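Local coordinates for type IV pilus assembly protein PilC (Thermus thermophilus, PDB 2WHN) that probably acts as an essential inner-membrane component of the type IV pilus machine, controlling pilus assembly and disassembly and helping to localise the ATPase PilB, at residues 81-86 / 94-99. Sequence-based numbering, arbitrary orientation.
Sequences NLVRAG and LILDRL
Ile95 projects from helix 92-109 into helix 77-89 as a knob, seated in the hole formed by Leu82, Val83, Ala85 and Gly86. Its two branches divide the work. Ile95 CG2, anti to the backbone N, lies against Leu82, 4.1 Å from Leu82 CB and close to the carbonyl group of the same residue. CG1 stands beside the backbone N (chi1 -71°) and anti to the carbonyl carbon. Its terminal methyl CD1 is modelled against Gly86, closer than carbons can sit, so the detail there is doubtful. Gly86, having no side chain, presents bare backbone to Ile95, and the CA atoms of Gly86 and Ile95 are 6.3 Å apart. One turn further along helix 92-109, Leu99 meets Leu82 methyl to methyl, Leu82 CD1 standing 3.6 Å from Leu99 CD2, with the two side chains crossing at a slant. The other Leu99 methyl, CD1, reaches Val83 CG2 at 4.4 Å, and Leu96 CD2 comes to 4.3 Å from that same Val83 methyl. The side-chain contacts are all apolar; Leu82 O, against which Ile95 lies, accepts the helical bond from Gly86 N.

The two helices run nearly antiparallel, at 156°, with axes 9.6 Å apart at closest approach, forming a helical hairpin within the N-terminal domain of this GSP F family protein. Val83 is backed by Phe65, Ser66 and Leu69 of helix 65-70. Leu96 and Leu99 also pack on Tyr79, earlier in helix 77-89, while Leu96 extends the apolar packing to Leu22 and Ala23 of helix 12-28, which Asp97 also joins through a salt bridge to Arg20.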
loop_
_atom_site.group_PDB
_atom_site.type_symbol
_atom_site.label_atom_id
_atom_site.label_comp_id
_atom_site.label_asym_id
_atom_site.label_seq_id
_atom_site.Cartn_x
_atom_site.Cartn_y
_atom_site.Cartn_z
ATOM N N ASN A 81 -1.087 -6.080 -9.898
ATOM C CA ASN A 81 -2.065 -6.605 -10.847
ATOM C C ASN A 81 -3.452 -6.739 -10.222
ATOM O O ASN A 81 -4.459 -6.451 -10.862
ATOM C CB ASN A 81 -1.598 -7.948 -11.415
ATOM C CG ASN A 81 -0.601 -7.783 -12.548
ATOM O OD1 ASN A 81 -0.558 -6.742 -13.201
ATOM N ND2 ASN A 81 0.186 -8.822 -12.803
ATOM N N LEU A 82 -3.494 -7.151 -8.960
ATOM C CA LEU A 82 -4.754 -7.271 -8.239
ATOM C C LEU A 82 -5.374 -5.901 -7.968
ATOM O O LEU A 82 -6.559 -5.685 -8.219
ATOM C CB LEU A 82 -4.547 -8.032 -6.928
ATOM C CG LEU A 82 -4.557 -9.553 -7.072
ATOM C CD1 LEU A 82 -4.179 -10.220 -5.754
ATOM C CD2 LEU A 82 -5.929 -10.028 -7.558
ATOM N N VAL A 83 -4.557 -4.974 -7.474
ATOM C CA VAL A 83 -4.973 -3.582 -7.327
ATOM C C VAL A 83 -5.466 -3.005 -8.646
ATOM O O VAL A 83 -6.461 -2.278 -8.681
ATOM C CB VAL A 83 -3.836 -2.698 -6.760
ATOM C CG1 VAL A 83 -4.161 -1.214 -6.941
ATOM C CG2 VAL A 83 -3.606 -3.023 -5.292
ATOM N N ARG A 84 -4.793 -3.355 -9.740
ATOM C CA ARG A 84 -5.200 -2.879 -11.062
ATOM C C ARG A 84 -6.589 -3.383 -11.449
ATOM O O ARG A 84 -7.376 -2.656 -12.059
ATOM C CB ARG A 84 -4.179 -3.288 -12.128
ATOM C CG ARG A 84 -4.655 -3.050 -13.552
ATOM C CD ARG A 84 -4.847 -1.567 -13.810
ATOM N NE ARG A 84 -5.546 -1.313 -15.065
ATOM C CZ ARG A 84 -5.916 -0.107 -15.481
ATOM N NH1 ARG A 84 -5.653 0.962 -14.738
ATOM N NH2 ARG A 84 -6.552 0.028 -16.636
ATOM N N ALA A 85 -6.887 -4.631 -11.109
ATOM C CA ALA A 85 -8.222 -5.178 -11.346
ATOM C C ALA A 85 -9.257 -4.450 -10.487
ATOM O O ALA A 85 -10.370 -4.180 -10.933
ATOM C CB ALA A 85 -8.249 -6.674 -11.063
ATOM N N GLY A 86 -8.862 -4.093 -9.270
ATOM C CA GLY A 86 -9.746 -3.378 -8.348
ATOM C C GLY A 86 -10.124 -1.985 -8.816
ATOM O O GLY A 86 -11.262 -1.552 -8.638
ATOM N N LEU A 94 -12.544 -4.866 -1.382
ATOM C CA LEU A 94 -12.508 -6.326 -1.313
ATOM C C LEU A 94 -11.116 -6.856 -1.628
ATOM O O LEU A 94 -10.615 -7.744 -0.947
ATOM C CB LEU A 94 -13.516 -6.941 -2.295
ATOM C CG LEU A 94 -14.991 -6.562 -2.139
ATOM C CD1 LEU A 94 -15.799 -7.045 -3.346
ATOM C CD2 LEU A 94 -15.552 -7.135 -0.839
ATOM N N ILE A 95 -10.519 -6.335 -2.696
ATOM C CA ILE A 95 -9.152 -6.676 -3.061
ATOM C C ILE A 95 -8.159 -6.436 -1.924
ATOM O O ILE A 95 -7.298 -7.276 -1.660
ATOM C CB ILE A 95 -8.700 -5.908 -4.320
ATOM C CG1 ILE A 95 -9.420 -6.453 -5.556
ATOM C CG2 ILE A 95 -7.192 -6.010 -4.493
ATOM C CD1 ILE A 95 -9.634 -5.427 -6.659
ATOM N N LEU A 96 -8.267 -5.293 -1.255
ATOM C CA LEU A 96 -7.291 -4.940 -0.227
ATOM C C LEU A 96 -7.495 -5.775 1.034
ATOM O O LEU A 96 -6.532 -6.168 1.689
ATOM C CB LEU A 96 -7.368 -3.448 0.118
ATOM C CG LEU A 96 -6.318 -2.511 -0.479
ATOM C CD1 LEU A 96 -4.919 -2.832 0.062
ATOM C CD2 LEU A 96 -6.341 -2.555 -1.997
ATOM N N ASP A 97 -8.749 -6.078 1.348
ATOM C CA ASP A 97 -9.063 -6.943 2.480
ATOM C C ASP A 97 -8.438 -8.330 2.310
ATOM O O ASP A 97 -7.865 -8.883 3.248
ATOM C CB ASP A 97 -10.576 -7.055 2.653
ATOM C CG ASP A 97 -10.965 -7.950 3.807
ATOM O OD1 ASP A 97 -10.273 -7.936 4.843
ATOM O OD2 ASP A 97 -11.973 -8.668 3.677
ATOM N N ARG A 98 -8.494 -8.859 1.092
ATOM C CA ARG A 98 -7.979 -10.200 0.820
ATOM C C ARG A 98 -6.454 -10.213 0.760
ATOM O O ARG A 98 -5.820 -11.137 1.251
ATOM C CB ARG A 98 -8.569 -10.754 -0.481
ATOM C CG ARG A 98 -10.019 -11.224 -0.361
ATOM C CD ARG A 98 -10.129 -12.526 0.430
ATOM N NE ARG A 98 -9.665 -13.693 -0.325
ATOM C CZ ARG A 98 -10.391 -14.339 -1.236
ATOM N NH1 ARG A 98 -11.613 -13.918 -1.545
ATOM N NH2 ARG A 98 -9.896 -15.413 -1.845
ATOM N N LEU A 99 -5.871 -9.184 0.153
ATOM C CA LEU A 99 -4.421 -9.010 0.175
ATOM C C LEU A 99 -3.902 -8.878 1.606
ATOM O O LEU A 99 -2.889 -9.474 1.961
ATOM C CB LEU A 99 -4.008 -7.788 -0.653
ATOM C CG LEU A 99 -4.015 -7.978 -2.171
ATOM C CD1 LEU A 99 -3.760 -6.658 -2.890
ATOM C CD2 LEU A 99 -2.984 -9.024 -2.577
#